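Local coordinates for sefir domain protein (Bacillus cereus F65185, PDB 5Y8E), which probably mediates SEFIR–SEFIR interactions in bacterial signalling, as a prokaryotic member of the SEFIR family related to TIR domains, at residues A[2-7]-A[30-35]; A[62-67]-A[101-106]; A[71-76]-A[115-120]; A[124-129]-A[136-141]. All coordinates share one frame; numbering follows the deposited sequence. Where two conformers were deposited one is given.

Contact 1 of 4, residues A[2-7]-A[30-35]; sequences PHVFIS and SGVEVI
H3 and E33 are brought together by matching first torsions: CG of each lies anti to its own carbonyl carbon, with chi1 -62° in H3 and -64° in E33. The two side chains run alongside each other and point the same way. H3 CD2 comes 3.5 Å from E33 CB. The imidazole and carboxylate planes are nearly perpendicular, and E33 bends at chi2, so its charged end leads off rather than meeting the ring. With CG anti to the backbone N (chi1 171°), the F5 ring lies with its edge at the carbonyl of I35. F5 CD1 is 3.3 Å from I35 O, which sits at the ring edge, near its plane. The same CD1 touches I35 CG2, and the two side chains cross at about a right angle.

H3, F5, E33 and I35 share one face of the sheet. V4 and V34 are on the other, beside I6 CD1, which packs on V34 CG1 at 3.8 Å. V32 packs its CG1 against the P2 ring and its CB against V4 CG2.

The backbones are joined as parallel strands. E33 N donates to P2 O. V4 N donates to E33 O at 2.7 Å, and I35 N to V4 O at 2.7 Å. The bond from I6 N to I35 O is weak, at 3.3 Å.

Helix 13-29 covers the V34 face through M27, and helix 47-57 covers the F5 and I35 face. The parallel strands 3-7 and 33-35 are linked through helix 13-29 as a beta-alpha-beta unit, part of the largely parallel sheet with helices on both faces found in SEFIR and TIR domains.

Contact 2 of 4, residues A[62-67]-A[101-106]; sequences LVICDK and IPISLG
I64 and I103 lie side by side at the apolar centre, pointing the same way, and their CD1 methyls meet at 3.9 Å. In I64 the chain turns at chi2 (-53°), which brings CD1 nearer the neighbouring strand. Two residues earlier on the same face, L62 and I101 also lie side by side: L62 CD2 is 3.8 Å from I101 CB and also touches I101 CD1. On the far side of the I64 pair, I64 CG2 meets L105 CD1 at 3.8 Å, the two side chains crossing at a slant. L138 of helix 131-143 covers L62 and I103. V63, C65, P102 and S104 occupy the other face of the sheet, where C65 CB sits 3.4 Å from I103 O.

Between the two faces runs the parallel backbone ladder. V63 N donates to I101 O, and I103 N to V63 O in a nearly straight bond (174°). C65 N then donates to I103 O at 2.8 Å, and L105 N to C65 O at 3.0 Å. P102 has no N-H to give, but its CA-H approaches V63 O.

The polar edge is at D66, K67 and L105. One water accepts from K67 N at 2.7 Å and donates to L105 O. D66 is the N-cap of helix 67-75: its OD1 takes the N-H of Y69, while OD2 bonds S11 OG.

Aliphatic contacts and backbone bonds thus dominate the buried middle of the pairing, while water and side-chain capping satisfy polar groups where the chain leaves the sheet.

Contact 3 of 4, residues A[71-76]-A[115-120]; sequences EKANTR and PDFFKS
N74 and D116 join the end of helix 67-75 to a type I beta turn, P115 to F118, in the loop between strands 111-112 and 124-125 of the SEFIR domain.

The polar link is one hydrogen bond. D116 N donates to N74 OD1 at 2.7 Å, almost straight (177°), in the plane of the amide and on a lone pair of the oxygen. The N74 amide and the D116 carboxylate also stack, with planes only 7° apart, although the side chains cross at about a right angle. N74 OD1 and D116 OD2 are 3.3 Å apart, but both are acceptors, so the backbone N-H is what holds the pair.

The apolar part is small. A73 CB rests on P115 CG at 3.8 Å. The P115 ring is shared by its neighbours in the turn: its CB lies over the rim of one face of F117, and its CD lies over the centre of the F118 ring. P89 and Y92 of helix 89-93 also touch F117.

The third kind of contact centres on the A73 carbonyl. F117 CE2 approaches A73 O at 3.4 Å, with the oxygen at the ring edge and in its plane. R76 is the first residue past the helix, with positive phi, and its side chain turns back to the same carbonyl. The guanidinium stands at 90° to the F117 ring, and R76 NE and NH2 each donate to A73 O at 3.1 Å.

Contact 4 of 4, residues A[124-129]-A[136-141]; sequences LGWNYE and KELERL
E137, whose CG touches L124, has its carboxylate gripped by R140 one turn along the helix. R140 NH2 donates to E137 OE2 at 2.8 Å in a salt bridge, meeting the oxygen on the syn side, tilted 30° out of the carboxylate plane. R140 NE donates to OE1 of E137 at 2.9 Å, from above the carboxylate plane. The grip is side-on, one nitrogen to each oxygen, and both oxygens lie close to the guanidinium plane.

This leaves the aliphatic part of E137 for the contact. Its CG is anti to the backbone N (chi1 177°) and meets L124 CD1 at 3.7 Å. The chain then bends at chi2, before the carboxylate. The other methyl of L124 reaches the next residue: CD2 lies 3.7 Å from L138 CB, and the two leucine side chains cross at about a right angle. The two methyls of L124 thus touch two successive helix residues. L141 adds a looser touch, its CD1 4.5 Å from L124 CB.

W126 approaches from farther along the strand segment. Its CZ3 comes 4.4 Å from L138 CD2. The CD1 edge of the indole sits over the Y128 ring face, W126 CD1 3.5 Å above its centre, and the indole meets W18 edge-to-face. I103 touches both W126 and L138, so strand 100-108 lies next to this contact. N127 OD1 accepts from E129 N in an Asx turn as the chain bends toward helix 131-143.

The strand and helix segments are therefore held to each other by apolar packing, and the charges of E137 and R140 are paired within the helix, beside the leucine contact.

In the fold
Contacts 1, 2 and 4 share one mixed sheet. Contact 1 comes first along the chain and joins strands 33-35 and 3-7. Contact 2 joins strands 60-65 and 100-108, and its centre is about 16 Å from that of contact 1. The two meet where strand 3-7 pairs with strand 60-65. Contact 3 is interleaved with contact 2 in sequence, their centres about 12 Å apart. Its P115 and F118 pack on C65, V63 and P102. Contact 4 comes last. Its centre, on strand 124-125 and helix 131-143, is about 11 Å from that of contact 2. Its E139 also reaches S30 of contact 1. Together the contacts tie sheet, helices and loops into one compact SEFIR domain.

Contact 1 of 4, residues A[2-7]-A[30-35]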
# COMPACT_ATOMS: atom_id res chain seq x y z
N PRO A 2 -8.83 -8.01 9.96
CA PRO A 2 -7.92 -7.85 8.83
C PRO A 2 -6.58 -7.29 9.27
O PRO A 2 -6.54 -6.31 10.02
CB PRO A 2 -8.63 -6.83 7.94
CG PRO A 2 -10.08 -6.98 8.28
CD PRO A 2 -10.11 -7.31 9.74
N HIS A 3 -5.49 -7.91 8.83
CA HIS A 3 -4.17 -7.36 9.11
C HIS A 3 -3.68 -6.63 7.87
O HIS A 3 -3.56 -7.22 6.79
CB HIS A 3 -3.19 -8.45 9.52
CG HIS A 3 -3.58 -9.17 10.77
ND1 HIS A 3 -2.97 -10.33 11.20
CD2 HIS A 3 -4.54 -8.90 11.69
CE1 HIS A 3 -3.53 -10.74 12.32
NE2 HIS A 3 -4.49 -9.89 12.64
N VAL A 4 -3.40 -5.34 8.03
CA VAL A 4 -3.09 -4.47 6.90
C VAL A 4 -1.66 -3.92 6.97
O VAL A 4 -1.31 -3.22 7.92
CB VAL A 4 -4.10 -3.30 6.87
CG1 VAL A 4 -3.77 -2.34 5.73
CG2 VAL A 4 -5.53 -3.82 6.75
N PHE A 5 -0.83 -4.23 5.97
CA PHE A 5 0.52 -3.68 5.87
C PHE A 5 0.50 -2.42 5.00
O PHE A 5 -0.18 -2.39 3.98
CB PHE A 5 1.49 -4.73 5.28
CG PHE A 5 2.86 -4.19 4.94
CD1 PHE A 5 3.64 -3.56 5.90
CD2 PHE A 5 3.36 -4.31 3.65
CE1 PHE A 5 4.90 -3.06 5.59
CE2 PHE A 5 4.62 -3.82 3.32
CZ PHE A 5 5.39 -3.19 4.30
N ILE A 6 1.23 -1.39 5.42
CA ILE A 6 1.32 -0.17 4.62
C ILE A 6 2.71 -0.05 4.03
O ILE A 6 3.71 0.11 4.75
CB ILE A 6 0.96 1.09 5.44
CG1 ILE A 6 -0.45 0.96 6.03
CG2 ILE A 6 1.10 2.35 4.58
CD1 ILE A 6 -0.91 2.18 6.86
N SER A 7 2.78 -0.16 2.71
CA SER A 7 4.03 0.01 1.98
C SER A 7 4.09 1.45 1.50
O SER A 7 3.19 1.93 0.80
CB SER A 7 4.08 -0.96 0.79
OG SER A 7 5.26 -0.80 0.02
N SER A 30 -11.62 1.73 12.04
CA SER A 30 -11.96 0.69 11.08
C SER A 30 -11.73 -0.74 11.59
O SER A 30 -11.98 -1.70 10.87
CB SER A 30 -11.22 0.92 9.76
OG SER A 30 -11.56 2.19 9.22
N GLY A 31 -11.27 -0.88 12.83
CA GLY A 31 -11.17 -2.19 13.45
C GLY A 31 -10.21 -3.15 12.77
O GLY A 31 -10.43 -4.37 12.77
N VAL A 32 -9.14 -2.63 12.20
CA VAL A 32 -8.12 -3.50 11.61
C VAL A 32 -6.81 -3.40 12.38
O VAL A 32 -6.60 -2.47 13.16
CB VAL A 32 -7.86 -3.18 10.12
CG1 VAL A 32 -9.14 -3.32 9.30
CG2 VAL A 32 -7.25 -1.80 9.96
N GLU A 33 -5.94 -4.38 12.16
CA GLU A 33 -4.59 -4.34 12.70
C GLU A 33 -3.67 -3.82 11.61
O GLU A 33 -3.72 -4.30 10.48
CB GLU A 33 -4.14 -5.75 13.11
CG GLU A 33 -4.97 -6.34 14.24
CD GLU A 33 -4.74 -5.64 15.56
OE1 GLU A 33 -3.74 -4.90 15.68
OE2 GLU A 33 -5.54 -5.83 16.49
N VAL A 34 -2.85 -2.83 11.94
CA VAL A 34 -1.95 -2.25 10.95
C VAL A 34 -0.50 -2.62 11.25
O VAL A 34 -0.03 -2.49 12.39
CB VAL A 34 -2.11 -0.71 10.82
CG1 VAL A 34 -1.04 -0.13 9.89
CG2 VAL A 34 -3.49 -0.36 10.30
N ILE A 35 0.18 -3.12 10.22
CA ILE A 35 1.61 -3.37 10.28
C ILE A 35 2.35 -2.17 9.70
O ILE A 35 2.31 -1.91 8.49
CB ILE A 35 1.99 -4.64 9.47
CG1 ILE A 35 1.18 -5.84 9.96
CG2 ILE A 35 3.49 -4.91 9.59
CD1 ILE A 35 1.28 -7.10 9.07

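Contact 2 of 4, residues A[62-67]-A[101-106]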
# COMPACT_ATOMS: atom_id res chain seq x y z
N LEU A 62 -1.59 -1.92 1.61
CA LEU A 62 -1.83 -0.60 1.04
C LEU A 62 -0.54 -0.13 0.39
O LEU A 62 0.53 -0.18 1.01
CB LEU A 62 -2.26 0.39 2.12
CG LEU A 62 -3.43 -0.01 3.00
CD1 LEU A 62 -3.93 1.17 3.84
CD2 LEU A 62 -4.57 -0.64 2.18
N VAL A 63 -0.62 0.30 -0.86
CA VAL A 63 0.57 0.79 -1.55
C VAL A 63 0.38 2.29 -1.71
O VAL A 63 -0.47 2.74 -2.48
CB VAL A 63 0.77 0.13 -2.93
CG1 VAL A 63 2.12 0.53 -3.50
CG2 VAL A 63 0.70 -1.39 -2.81
N ILE A 64 1.14 3.06 -0.93
CA ILE A 64 0.95 4.50 -0.91
C ILE A 64 1.68 5.12 -2.09
O ILE A 64 2.89 5.37 -2.05
CB ILE A 64 1.42 5.14 0.42
CG1 ILE A 64 0.77 4.43 1.61
CG2 ILE A 64 1.12 6.63 0.42
CD1 ILE A 64 -0.76 4.34 1.54
N CYS A 65 0.92 5.36 -3.15
CA CYS A 65 1.53 5.79 -4.39
C CYS A 65 1.55 7.29 -4.55
O CYS A 65 0.70 7.87 -5.23
CB CYS A 65 0.79 5.15 -5.56
SG CYS A 65 1.00 3.36 -5.66
N ASP A 66 2.50 7.94 -3.89
CA ASP A 66 2.81 9.32 -4.25
C ASP A 66 3.81 9.30 -5.40
O ASP A 66 4.24 8.22 -5.84
CB ASP A 66 3.30 10.14 -3.04
CG ASP A 66 4.58 9.59 -2.41
OD1 ASP A 66 4.98 8.43 -2.68
OD2 ASP A 66 5.18 10.33 -1.60
N LYS A 67 4.16 10.48 -5.92
CA LYS A 67 5.05 10.56 -7.07
C LYS A 67 6.39 9.88 -6.78
O LYS A 67 6.93 9.15 -7.61
CB LYS A 67 5.27 12.01 -7.48
CG LYS A 67 6.29 12.20 -8.58
CD LYS A 67 6.27 13.62 -9.12
CE LYS A 67 5.51 13.68 -10.44
NZ LYS A 67 5.26 15.07 -10.92
N ILE A 101 -3.95 -2.89 -2.39
CA ILE A 101 -4.84 -1.74 -2.55
C ILE A 101 -3.98 -0.50 -2.77
O ILE A 101 -3.52 0.13 -1.82
CB ILE A 101 -5.75 -1.53 -1.33
CG1 ILE A 101 -6.56 -2.79 -1.02
CG2 ILE A 101 -6.68 -0.31 -1.53
CD1 ILE A 101 -7.34 -2.70 0.29
N PRO A 102 -3.74 -0.16 -4.04
CA PRO A 102 -2.94 1.02 -4.34
C PRO A 102 -3.75 2.28 -4.07
O PRO A 102 -4.92 2.34 -4.47
CB PRO A 102 -2.65 0.89 -5.84
CG PRO A 102 -2.88 -0.58 -6.15
CD PRO A 102 -4.02 -0.95 -5.25
N ILE A 103 -3.16 3.25 -3.38
CA ILE A 103 -3.80 4.54 -3.16
C ILE A 103 -2.96 5.59 -3.87
O ILE A 103 -1.80 5.82 -3.50
CB ILE A 103 -3.88 4.89 -1.66
CG1 ILE A 103 -4.57 3.76 -0.87
CG2 ILE A 103 -4.62 6.21 -1.45
CD1 ILE A 103 -4.51 3.97 0.65
N SER A 104 -3.52 6.23 -4.89
CA SER A 104 -2.80 7.25 -5.65
C SER A 104 -2.98 8.62 -5.01
O SER A 104 -4.10 9.11 -4.85
CB SER A 104 -3.26 7.29 -7.11
OG SER A 104 -2.45 8.17 -7.88
N LEU A 105 -1.86 9.24 -4.64
CA LEU A 105 -1.89 10.57 -4.06
C LEU A 105 -1.56 11.55 -5.16
O LEU A 105 -0.39 11.86 -5.41
CB LEU A 105 -0.87 10.69 -2.92
CG LEU A 105 -1.04 9.67 -1.79
CD1 LEU A 105 -0.12 10.01 -0.63
CD2 LEU A 105 -2.49 9.62 -1.33
N GLY A 106 -2.58 12.02 -5.86
CA GLY A 106 -2.37 12.90 -6.99
C GLY A 106 -2.23 12.14 -8.29
O GLY A 106 -2.39 10.92 -8.34
O HOH W 1 2.64 12.61 -5.15

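Contact 3 of 4, residues A[71-76]-A[115-120]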
# COMPACT_ATOMS: atom_id res chain seq x y z
N GLU A 71 8.10 6.79 -8.89
CA GLU A 71 9.30 7.04 -9.67
C GLU A 71 10.45 6.11 -9.25
O GLU A 71 11.22 5.64 -10.09
CB GLU A 71 9.71 8.52 -9.60
CG GLU A 71 8.64 9.45 -10.17
CD GLU A 71 9.18 10.81 -10.58
OE1 GLU A 71 10.08 11.34 -9.89
OE2 GLU A 71 8.69 11.36 -11.60
N LYS A 72 10.53 5.82 -7.95
CA LYS A 72 11.55 4.91 -7.44
C LYS A 72 11.21 3.46 -7.79
O LYS A 72 12.10 2.66 -8.10
CB LYS A 72 11.70 5.08 -5.93
CG LYS A 72 12.44 6.36 -5.51
CD LYS A 72 12.06 6.76 -4.08
CE LYS A 72 13.10 7.65 -3.42
NZ LYS A 72 14.22 6.86 -2.83
N ALA A 73 9.93 3.14 -7.74
CA ALA A 73 9.46 1.80 -8.11
C ALA A 73 9.75 1.55 -9.58
O ALA A 73 10.08 0.42 -9.97
CB ALA A 73 7.97 1.68 -7.85
N ASN A 74 9.64 2.60 -10.38
CA ASN A 74 9.90 2.49 -11.81
C ASN A 74 11.38 2.46 -12.18
O ASN A 74 11.76 1.84 -13.17
CB ASN A 74 9.20 3.64 -12.56
CG ASN A 74 7.69 3.48 -12.61
OD1 ASN A 74 7.16 2.38 -12.45
ND2 ASN A 74 6.99 4.59 -12.85
N THR A 75 12.22 3.10 -11.37
CA THR A 75 13.63 3.28 -11.73
C THR A 75 14.58 2.26 -11.08
O THR A 75 15.36 1.61 -11.79
CB THR A 75 14.11 4.70 -11.41
OG1 THR A 75 13.21 5.65 -11.99
CG2 THR A 75 15.51 4.93 -11.96
N ARG A 76 14.52 2.14 -9.76
CA ARG A 76 15.40 1.24 -9.00
C ARG A 76 16.88 1.57 -9.21
O ARG A 76 17.65 0.70 -9.60
CB ARG A 76 15.14 -0.22 -9.39
CG ARG A 76 14.13 -0.95 -8.52
CD ARG A 76 13.48 -2.09 -9.30
NE ARG A 76 12.41 -1.60 -10.16
CZ ARG A 76 12.20 -2.02 -11.40
NH1 ARG A 76 12.98 -2.94 -11.93
NH2 ARG A 76 11.20 -1.51 -12.11
N PRO A 115 2.94 2.30 -10.13
CA PRO A 115 4.16 1.79 -10.76
C PRO A 115 3.85 1.09 -12.07
O PRO A 115 2.76 0.52 -12.19
CB PRO A 115 4.69 0.80 -9.72
CG PRO A 115 4.18 1.33 -8.42
CD PRO A 115 2.80 1.84 -8.74
N ASP A 116 4.78 1.15 -13.03
CA ASP A 116 4.58 0.63 -14.39
C ASP A 116 4.16 -0.84 -14.42
O ASP A 116 3.41 -1.27 -15.30
CB ASP A 116 5.87 0.75 -15.21
CG ASP A 116 6.24 2.18 -15.55
OD1 ASP A 116 5.32 3.02 -15.68
OD2 ASP A 116 7.45 2.45 -15.69
N PHE A 117 4.68 -1.60 -13.47
CA PHE A 117 4.57 -3.06 -13.50
C PHE A 117 3.35 -3.61 -12.77
O PHE A 117 3.11 -4.81 -12.79
CB PHE A 117 5.85 -3.71 -12.97
CG PHE A 117 6.24 -3.25 -11.60
CD1 PHE A 117 5.72 -3.88 -10.48
CD2 PHE A 117 7.14 -2.22 -11.44
CE1 PHE A 117 6.08 -3.47 -9.21
CE2 PHE A 117 7.51 -1.80 -10.18
CZ PHE A 117 6.98 -2.42 -9.06
N PHE A 118 2.59 -2.72 -12.14
CA PHE A 118 1.31 -3.12 -11.55
C PHE A 118 0.39 -3.51 -12.70
O PHE A 118 0.10 -2.69 -13.57
CB PHE A 118 0.72 -2.00 -10.70
CG PHE A 118 1.31 -1.91 -9.31
CD1 PHE A 118 0.56 -1.43 -8.25
CD2 PHE A 118 2.63 -2.30 -9.07
CE1 PHE A 118 1.09 -1.35 -6.97
CE2 PHE A 118 3.17 -2.22 -7.79
CZ PHE A 118 2.40 -1.75 -6.74
N LYS A 119 -0.05 -4.76 -12.71
CA LYS A 119 -0.76 -5.30 -13.87
C LYS A 119 -2.17 -4.74 -14.05
O LYS A 119 -2.54 -4.34 -15.15
CB LYS A 119 -0.76 -6.83 -13.86
CG LYS A 119 0.62 -7.41 -14.09
CD LYS A 119 0.65 -8.89 -13.81
CE LYS A 119 2.06 -9.35 -13.48
NZ LYS A 119 2.03 -10.48 -12.51
N SER A 120 -2.95 -4.70 -12.97
CA SER A 120 -4.20 -3.97 -13.03
C SER A 120 -3.90 -2.48 -12.87
O SER A 120 -3.00 -2.10 -12.11
CB SER A 120 -5.21 -4.46 -11.99
OG SER A 120 -4.69 -4.36 -10.67

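Contact 4 of 4, residues A[124-129]-A[136-141]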
# COMPACT_ATOMS: atom_id res chain seq x y z
N LEU A 124 -7.10 3.34 -5.71
CA LEU A 124 -8.01 4.30 -5.09
C LEU A 124 -7.40 5.67 -5.30
O LEU A 124 -6.34 5.98 -4.75
CB LEU A 124 -8.17 4.01 -3.60
CG LEU A 124 -8.95 5.05 -2.78
CD1 LEU A 124 -10.35 5.19 -3.33
CD2 LEU A 124 -8.99 4.64 -1.32
N GLY A 125 -8.04 6.48 -6.13
CA GLY A 125 -7.61 7.85 -6.34
C GLY A 125 -8.02 8.69 -5.14
O GLY A 125 -9.20 8.99 -4.96
N TRP A 126 -7.06 9.05 -4.30
CA TRP A 126 -7.36 9.81 -3.09
C TRP A 126 -7.92 11.19 -3.42
O TRP A 126 -7.35 11.94 -4.21
CB TRP A 126 -6.12 9.93 -2.21
CG TRP A 126 -6.42 10.33 -0.80
CD1 TRP A 126 -6.24 11.57 -0.24
CD2 TRP A 126 -6.95 9.50 0.23
NE1 TRP A 126 -6.63 11.55 1.08
CE2 TRP A 126 -7.07 10.29 1.40
CE3 TRP A 126 -7.34 8.15 0.29
CZ2 TRP A 126 -7.56 9.78 2.60
CZ3 TRP A 126 -7.83 7.64 1.48
CH2 TRP A 126 -7.93 8.45 2.62
N ASN A 127 -9.06 11.51 -2.83
CA ASN A 127 -9.68 12.81 -3.06
C ASN A 127 -9.48 13.69 -1.84
O ASN A 127 -10.17 13.55 -0.83
CB ASN A 127 -11.17 12.64 -3.37
CG ASN A 127 -11.82 13.95 -3.80
OD1 ASN A 127 -11.20 15.01 -3.73
ND2 ASN A 127 -13.07 13.88 -4.24
N TYR A 128 -8.53 14.62 -1.94
CA TYR A 128 -8.22 15.51 -0.82
C TYR A 128 -9.36 16.47 -0.51
O TYR A 128 -9.40 17.06 0.56
CB TYR A 128 -6.93 16.29 -1.08
CG TYR A 128 -5.67 15.44 -1.03
CD1 TYR A 128 -5.11 15.07 0.19
CD2 TYR A 128 -5.05 15.02 -2.19
CE1 TYR A 128 -3.96 14.31 0.25
CE2 TYR A 128 -3.89 14.25 -2.15
CZ TYR A 128 -3.35 13.90 -0.93
OH TYR A 128 -2.20 13.15 -0.87
N GLU A 129 -10.28 16.62 -1.46
CA GLU A 129 -11.44 17.50 -1.28
C GLU A 129 -12.66 16.77 -0.72
O GLU A 129 -13.69 17.38 -0.44
CB GLU A 129 -11.81 18.18 -2.60
CG GLU A 129 -10.61 18.75 -3.36
CD GLU A 129 -9.76 19.69 -2.51
OE1 GLU A 129 -10.32 20.52 -1.76
OE2 GLU A 129 -8.52 19.60 -2.60
N LYS A 136 -13.84 6.13 3.37
CA LYS A 136 -14.93 5.15 3.37
C LYS A 136 -14.66 4.07 2.33
O LYS A 136 -14.88 2.88 2.59
CB LYS A 136 -16.26 5.85 3.09
CG LYS A 136 -17.47 4.93 3.06
CD LYS A 136 -18.72 5.75 2.74
CE LYS A 136 -19.97 4.89 2.68
NZ LYS A 136 -19.92 3.92 1.55
N GLU A 137 -14.19 4.47 1.15
CA GLU A 137 -13.91 3.50 0.10
C GLU A 137 -12.70 2.64 0.44
O GLU A 137 -12.70 1.44 0.18
CB GLU A 137 -13.74 4.18 -1.26
CG GLU A 137 -13.36 3.22 -2.40
CD GLU A 137 -14.46 2.24 -2.79
OE1 GLU A 137 -15.56 2.25 -2.18
OE2 GLU A 137 -14.22 1.44 -3.72
N LEU A 138 -11.68 3.25 1.05
CA LEU A 138 -10.51 2.48 1.49
C LEU A 138 -10.92 1.41 2.48
O LEU A 138 -10.49 0.25 2.40
CB LEU A 138 -9.46 3.41 2.12
CG LEU A 138 -8.28 2.73 2.83
CD1 LEU A 138 -7.47 1.87 1.85
CD2 LEU A 138 -7.40 3.77 3.48
N GLU A 139 -11.77 1.80 3.42
CA GLU A 139 -12.28 0.90 4.45
C GLU A 139 -13.06 -0.26 3.82
O GLU A 139 -12.88 -1.43 4.20
CB GLU A 139 -13.15 1.70 5.41
CG GLU A 139 -13.72 0.93 6.56
CD GLU A 139 -14.60 1.81 7.40
OE1 GLU A 139 -14.14 2.26 8.48
OE2 GLU A 139 -15.74 2.07 6.98
N ARG A 140 -13.92 0.06 2.85
CA ARG A 140 -14.67 -0.95 2.11
C ARG A 140 -13.73 -1.96 1.44
O ARG A 140 -13.94 -3.17 1.54
CB ARG A 140 -15.57 -0.31 1.05
CG ARG A 140 -16.54 -1.29 0.41
CD ARG A 140 -17.26 -0.72 -0.80
NE ARG A 140 -16.35 -0.51 -1.93
CZ ARG A 140 -15.92 -1.48 -2.73
NH1 ARG A 140 -16.30 -2.73 -2.54
NH2 ARG A 140 -15.10 -1.19 -3.74
N LEU A 141 -12.72 -1.45 0.75
CA LEU A 141 -11.77 -2.31 0.03
C LEU A 141 -10.99 -3.22 0.98
O LEU A 141 -10.70 -4.38 0.66
CB LEU A 141 -10.82 -1.45 -0.80
CG LEU A 141 -11.44 -0.75 -2.01
CD1 LEU A 141 -10.53 0.35 -2.52
CD2 LEU A 141 -11.72 -1.77 -3.10